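Epsin-3 (Saccharomyces cerevisiae, PDB 3ONK) helps recruit clathrin to the Golgi network and endosomes, binds membranes rich in phosphatidylinositol-3,5-bisphosphate, and is represented here by its ENTH domain. Local coordinates at residues Y9-M12 against E13-R17; Q34-Q37 against G38-N41. All coordinates share one frame; numbering follows the deposited sequence.

Interaction 1 (Y9-M12 against E13-R17); sequences YTEM and EGKVR
Gly-14 N donates to Thr-10 O at 2.8 Å, and the same four-residue spacing recurs from Lys-15 N to Glu-11 O and from Val-16 N to Met-12 O, forming the first turns of helix 11-19. Thr-10, at the N-cap, turns OG1 between its own backbone N and carbonyl carbon (chi1 65°), where it accepts from Glu-13 N at 3.3 Å. Glu-13 returns the favour: its side chain, extended beyond CG, brings OE1 to within 2.9 Å of Thr-10 N, which approaches from above the carboxylate plane. This reciprocal pair is a capping box, here opening a helix of the ENTH domain; threonine has the short hydroxyl the cap needs, glutamate the reach to come back. Thr-10 OG1 is also hydrogen-bonded to Glu-47 of helix 42-57. One turn further on, Arg-17 lays its chain across one face of the Tyr-9 ring, so that CD lies over the centre in a CH-pi contact, NE follows over the CE1 side, and the guanidinium runs nearly parallel to the ring, the two planes 15° apart. On another side of the helix Glu-11 and Lys-15 run alongside each other, ending in a long salt bridge of 3.8 Å between OE1 and NZ.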
ATOM      1  N   TYR A   9     -15.331  11.025   4.704  1.00 29.54           N
ATOM      2  CA  TYR A   9     -14.322  10.783   3.697  1.00 24.72           C
ATOM      3  C   TYR A   9     -14.683  11.400   2.345  1.00 23.53           C
ATOM      4  O   TYR A   9     -15.814  11.318   1.903  1.00 23.59           O
ATOM      5  CB  TYR A   9     -14.063   9.285   3.608  1.00 23.34           C
ATOM      6  CG  TYR A   9     -13.624   8.736   4.949  1.00 26.71           C
ATOM      7  CD1 TYR A   9     -14.492   7.989   5.737  1.00 33.97           C
ATOM      8  CD2 TYR A   9     -12.360   9.010   5.445  1.00 28.53           C
ATOM      9  CE1 TYR A   9     -14.102   7.501   6.966  1.00 33.47           C
ATOM     10  CE2 TYR A   9     -11.950   8.530   6.675  1.00 36.30           C
ATOM     11  CZ  TYR A   9     -12.828   7.776   7.435  1.00 43.90           C
ATOM     12  OH  TYR A   9     -12.431   7.298   8.664  1.00 45.47           O
ATOM     13  N   THR A  10     -13.716  12.051   1.706  1.00 24.73           N
ATOM     14  CA  THR A  10     -13.897  12.481   0.328  1.00 25.99           C
ATOM     15  C   THR A  10     -14.009  11.223  -0.546  1.00 23.00           C
ATOM     16  O   THR A  10     -13.740  10.097  -0.095  1.00 21.22           O
ATOM     17  CB  THR A  10     -12.713  13.324  -0.178  1.00 23.30           C
ATOM     18  OG1 THR A  10     -11.541  12.503  -0.206  1.00 23.10           O
ATOM     19  CG2 THR A  10     -12.458  14.527   0.735  1.00 23.32           C
ATOM     20  N   GLU A  11     -14.408  11.425  -1.792  1.00 16.41           N
ATOM     21  CA  GLU A  11     -14.548  10.337  -2.749  1.00 23.91           C
ATOM     22  C   GLU A  11     -13.287   9.495  -2.805  1.00 21.69           C
ATOM     23  O   GLU A  11     -13.353   8.268  -2.769  1.00 22.29           O
ATOM     24  CB  GLU A  11     -14.811  10.887  -4.143  1.00 22.86           C
ATOM     25  CG  GLU A  11     -16.254  10.934  -4.548  1.00 31.17           C
ATOM     26  CD  GLU A  11     -16.383  11.079  -6.046  1.00 40.91           C
ATOM     27  OE1 GLU A  11     -16.038  10.115  -6.782  1.00 39.15           O
ATOM     28  OE2 GLU A  11     -16.804  12.167  -6.483  1.00 35.40           O
ATOM     29  N   MET A  12     -12.140  10.162  -2.898  1.00 20.24           N
ATOM     30  CA  MET A  12     -10.868   9.450  -3.009  1.00 23.95           C
ATOM     31  C   MET A  12     -10.487   8.733  -1.710  1.00 22.76           C
ATOM     32  O   MET A  12      -9.960   7.626  -1.736  1.00 21.43           O
ATOM     33  CB  MET A  12      -9.749  10.389  -3.470  1.00 25.14           C
ATOM     34  CG  MET A  12      -8.393   9.711  -3.685  1.00 22.88           C
ATOM     35  SD  MET A  12      -8.420   8.350  -4.877  1.00 23.28           S
ATOM     36  CE  MET A  12      -8.900   9.158  -6.397  1.00 14.66           C
ATOM     37  N   GLU A  13     -10.733   9.368  -0.573  1.00 20.69           N
ATOM     38  CA  GLU A  13     -10.474   8.722   0.710  1.00 20.94           C
ATOM     39  C   GLU A  13     -11.399   7.513   0.872  1.00 22.88           C
ATOM     40  O   GLU A  13     -11.031   6.515   1.497  1.00 25.01           O
ATOM     41  CB  GLU A  13     -10.667   9.704   1.869  1.00 20.19           C
ATOM     42  CG  GLU A  13      -9.641  10.814   1.898  1.00 20.22           C
ATOM     43  CD  GLU A  13     -10.036  11.969   2.801  1.00 26.23           C
ATOM     44  OE1 GLU A  13     -11.209  12.037   3.229  1.00 20.81           O
ATOM     45  OE2 GLU A  13      -9.163  12.812   3.085  1.00 27.69           O
ATOM     46  N   GLY A  14     -12.590   7.596   0.284  1.00 20.54           N
ATOM     47  CA  GLY A  14     -13.522   6.482   0.288  1.00 18.07           C
ATOM     48  C   GLY A  14     -13.022   5.318  -0.564  1.00 24.66           C
ATOM     49  O   GLY A  14     -13.205   4.153  -0.218  1.00 21.27           O
ATOM     50  N   LYS A  15     -12.406   5.632  -1.698  1.00 19.19           N
ATOM     51  CA  LYS A  15     -11.875   4.602  -2.569  1.00 22.92           C
ATOM     52  C   LYS A  15     -10.741   3.856  -1.860  1.00 21.87           C
ATOM     53  O   LYS A  15     -10.709   2.620  -1.852  1.00 24.71           O
ATOM     54  CB  LYS A  15     -11.386   5.219  -3.882  1.00 22.60           C
ATOM     55  CG  LYS A  15     -12.497   5.609  -4.841  1.00 19.85           C
ATOM     56  CD  LYS A  15     -11.920   6.016  -6.197  1.00 20.93           C
ATOM     57  CE  LYS A  15     -12.977   6.026  -7.282  1.00 20.99           C
ATOM     58  NZ  LYS A  15     -14.138   6.860  -6.910  1.00 25.23           N
ATOM     59  N   VAL A  16      -9.828   4.610  -1.250  1.00 21.01           N
ATOM     60  CA  VAL A  16      -8.739   4.014  -0.482  1.00 22.00           C
ATOM     61  C   VAL A  16      -9.275   3.187   0.682  1.00 22.36           C
ATOM     62  O   VAL A  16      -8.786   2.088   0.951  1.00 18.92           O
ATOM     63  CB  VAL A  16      -7.764   5.076   0.071  1.00 20.47           C
ATOM     64  CG1 VAL A  16      -6.666   4.399   0.886  1.00 19.77           C
ATOM     65  CG2 VAL A  16      -7.163   5.872  -1.060  1.00 19.91           C
ATOM     66  N   ARG A  17     -10.283   3.717   1.373  1.00 22.33           N
ATOM     67  CA  ARG A  17     -10.914   2.971   2.463  1.00 24.54           C
ATOM     68  C   ARG A  17     -11.434   1.621   1.986  1.00 22.36           C
ATOM     69  O   ARG A  17     -11.172   0.592   2.617  1.00 21.05           O
ATOM     70  CB  ARG A  17     -12.040   3.782   3.121  1.00 26.88           C
ATOM     71  CG  ARG A  17     -11.550   4.842   4.087  1.00 33.22           C
ATOM     72  CD  ARG A  17     -12.683   5.402   4.943  1.00 35.61           C
ATOM     73  NE  ARG A  17     -12.715   4.821   6.286  1.00 45.64           N
ATOM     74  CZ  ARG A  17     -13.641   3.964   6.709  1.00 51.43           C
ATOM     75  NH1 ARG A  17     -13.595   3.488   7.951  1.00 45.15           N
ATOM     76  NH2 ARG A  17     -14.619   3.584   5.892  1.00 47.42           N
TER

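Interaction 2 (Q34-Q37 against G38-N41); sequences QISQ and GTYN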
ATOM      1  N   GLN A  34      -7.870   3.514 -10.321  1.00 17.63           N
ATOM      2  CA  GLN A  34      -8.595   4.757 -10.021  1.00 16.93           C
ATOM      3  C   GLN A  34      -7.838   5.558  -8.973  1.00 21.47           C
ATOM      4  O   GLN A  34      -7.688   6.777  -9.080  1.00 23.00           O
ATOM      5  CB  GLN A  34     -10.029   4.464  -9.553  1.00 16.66           C
ATOM      6  CG  GLN A  34     -10.989   4.066 -10.695  1.00 20.68           C
ATOM      7  CD  GLN A  34     -12.358   3.607 -10.195  1.00 25.19           C
ATOM      8  OE1 GLN A  34     -12.456   2.940  -9.169  1.00 20.67           O
ATOM      9  NE2 GLN A  34     -13.413   3.946 -10.932  1.00 23.73           N
ATOM     10  N   ILE A  35      -7.344   4.862  -7.953  1.00 17.86           N
ATOM     11  CA  ILE A  35      -6.608   5.519  -6.893  1.00 19.27           C
ATOM     12  C   ILE A  35      -5.263   6.044  -7.411  1.00 18.45           C
ATOM     13  O   ILE A  35      -4.818   7.141  -7.055  1.00 19.07           O
ATOM     14  CB  ILE A  35      -6.429   4.570  -5.695  1.00 17.55           C
ATOM     15  CG1 ILE A  35      -7.786   4.350  -4.999  1.00 17.11           C
ATOM     16  CG2 ILE A  35      -5.434   5.140  -4.735  1.00 17.27           C
ATOM     17  CD1 ILE A  35      -7.856   3.068  -4.179  1.00 16.86           C
ATOM     18  N   SER A  36      -4.623   5.251  -8.261  1.00 18.25           N
ATOM     19  CA  SER A  36      -3.405   5.672  -8.917  1.00 17.89           C
ATOM     20  C   SER A  36      -3.615   7.000  -9.645  1.00 21.72           C
ATOM     21  O   SER A  36      -2.771   7.888  -9.571  1.00 25.55           O
ATOM     22  CB  SER A  36      -2.914   4.579  -9.880  1.00 15.63           C
ATOM     23  OG  SER A  36      -1.714   4.969 -10.502  1.00 20.93           O
ATOM     24  N   GLN A  37      -4.743   7.136 -10.339  1.00 19.87           N
ATOM     25  CA  GLN A  37      -5.063   8.392 -11.020  1.00 20.71           C
ATOM     26  C   GLN A  37      -5.058   9.573 -10.047  1.00 21.16           C
ATOM     27  O   GLN A  37      -4.638  10.673 -10.407  1.00 24.42           O
ATOM     28  CB  GLN A  37      -6.421   8.329 -11.738  1.00 22.16           C
ATOM     29  CG  GLN A  37      -6.618   7.138 -12.656  1.00 21.48           C
ATOM     30  CD  GLN A  37      -5.586   7.059 -13.753  1.00 26.73           C
ATOM     31  OE1 GLN A  37      -4.832   6.090 -13.841  1.00 30.68           O
ATOM     32  NE2 GLN A  37      -5.549   8.077 -14.606  1.00 27.32           N
ATOM     33  N   GLY A  38      -5.525   9.342  -8.823  1.00 19.27           N
ATOM     34  CA  GLY A  38      -5.589  10.383  -7.821  1.00 17.23           C
ATOM     35  C   GLY A  38      -4.225  10.859  -7.330  1.00 20.86           C
ATOM     36  O   GLY A  38      -4.130  11.950  -6.773  1.00 19.13           O
ATOM     37  N   THR A  39      -3.181  10.048  -7.537  1.00 20.39           N
ATOM     38  CA  THR A  39      -1.807  10.437  -7.200  1.00 21.94           C
ATOM     39  C   THR A  39      -1.243  11.491  -8.132  1.00 19.07           C
ATOM     40  O   THR A  39      -0.165  12.020  -7.883  1.00 21.94           O
ATOM     41  CB  THR A  39      -0.812   9.236  -7.212  1.00 24.95           C
ATOM     42  OG1 THR A  39      -0.614   8.780  -8.557  1.00 17.86           O
ATOM     43  CG2 THR A  39      -1.302   8.086  -6.333  1.00 20.02           C
ATOM     44  N   TYR A  40      -1.958  11.795  -9.211  1.00 19.20           N
ATOM     45  CA  TYR A  40      -1.488  12.805 -10.154  1.00 21.26           C
ATOM     46  C   TYR A  40      -2.002  14.218  -9.876  1.00 24.42           C
ATOM     47  O   TYR A  40      -1.806  15.138 -10.686  1.00 21.31           O
ATOM     48  CB  TYR A  40      -1.801  12.379 -11.578  1.00 20.42           C
ATOM     49  CG  TYR A  40      -0.919  11.237 -12.019  1.00 22.22           C
ATOM     50  CD1 TYR A  40       0.323  11.481 -12.594  1.00 20.39           C
ATOM     51  CD2 TYR A  40      -1.307   9.918 -11.826  1.00 23.70           C
ATOM     52  CE1 TYR A  40       1.131  10.460 -12.992  1.00 17.93           C
ATOM     53  CE2 TYR A  40      -0.491   8.876 -12.230  1.00 25.64           C
ATOM     54  CZ  TYR A  40       0.734   9.163 -12.808  1.00 21.68           C
ATOM     55  OH  TYR A  40       1.570   8.148 -13.211  1.00 28.65           O
ATOM     56  N   ASN A  41      -2.680  14.387  -8.747  1.00 19.38           N
ATOM     57  CA  ASN A  41      -2.969  15.736  -8.261  1.00 26.54           C
ATOM     58  C   ASN A  41      -2.671  15.879  -6.784  1.00 23.59           C
ATOM     59  O   ASN A  41      -2.774  14.931  -6.017  1.00 24.14           O
ATOM     60  CB  ASN A  41      -4.376  16.226  -8.632  1.00 24.34           C
ATOM     61  CG  ASN A  41      -5.481  15.458  -7.930  1.00 27.91           C
ATOM     62  OD1 ASN A  41      -5.889  14.382  -8.373  1.00 27.84           O
ATOM     63  ND2 ASN A  41      -5.996  16.030  -6.845  1.00 29.06           N
TER
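Ser-36 O is gripped twice by Thr-39, once by its hydroxyl and once by its backbone amide. The hydroxyl reaches the preceding turn because chi1 of 69° tucks OG1 back over its own backbone. The OG1 to Ser-36 O distance, modelled at 2.5 Å, is very short and its exact value should not be pressed; the hydroxyl arrives in the carbonyl plane. Thr-39 N, 3.0 Å from Ser-36 O, comes instead from well above that plane, which lets both donors share one oxygen. The buried Thr-39 side chain also meets Ile-48, while OG1 takes the polar partners, so a branched residue with one polar and one apolar arm suits this place. OG1 has a further partner in Ser-82 N. Tyr-40 repeats the three-residue step, its N donating to Gln-37 O at 3.1 Å. With CG anti to its carbonyl carbon (chi1 -72°), the Tyr-40 ring swings back along the helix, so that Gln-37 O lies at the ring edge and CD2 comes within 3.4 Å of Ser-36 O. Its OH is hydrogen-bonded to His-80 O. Gly-38 begins a type I beta turn that runs to Asn-41, the N-cap of helix 42-57; without a side chain, glycine avoids the tight approach that a CB would make to Ile-35 O. Replacing Thr-39 with a valine would probably leave Ser-36 O with the amide alone and Ser-82 N without its hydroxyl mate. Chemically, the four-residue bonds of Gly-38 N and Thr-39 N have become weak as helix 29-38 ends, while Ser-36 O and Gln-37 O are answered by amides three residues on, and the threonine hydroxyl joins this turn to the residues that follow helix 64-80.

In the fold
Interaction 1 comes first along the chain, opening helix 11-19, and interaction 2 follows where helix 29-38 gives way to helix 42-57. Their centres are about 12 Å apart, and they touch directly. Met-12 CE packs 3.8 Å from Gly-38 CA, while Lys-15 CE lies 3.7 Å from Gln-34 OE1, so side chains from the first two turns of helix 11-19 rest on the second half of helix 29-38. Helix 42-57 joins both: Met-12 and Glu-13 touch Glu-47, whereas Ile-35 and Thr-39 touch Ile-48. A helix start and a helix-to-helix turn are thereby brought together at one side of the all-helical ENTH domain.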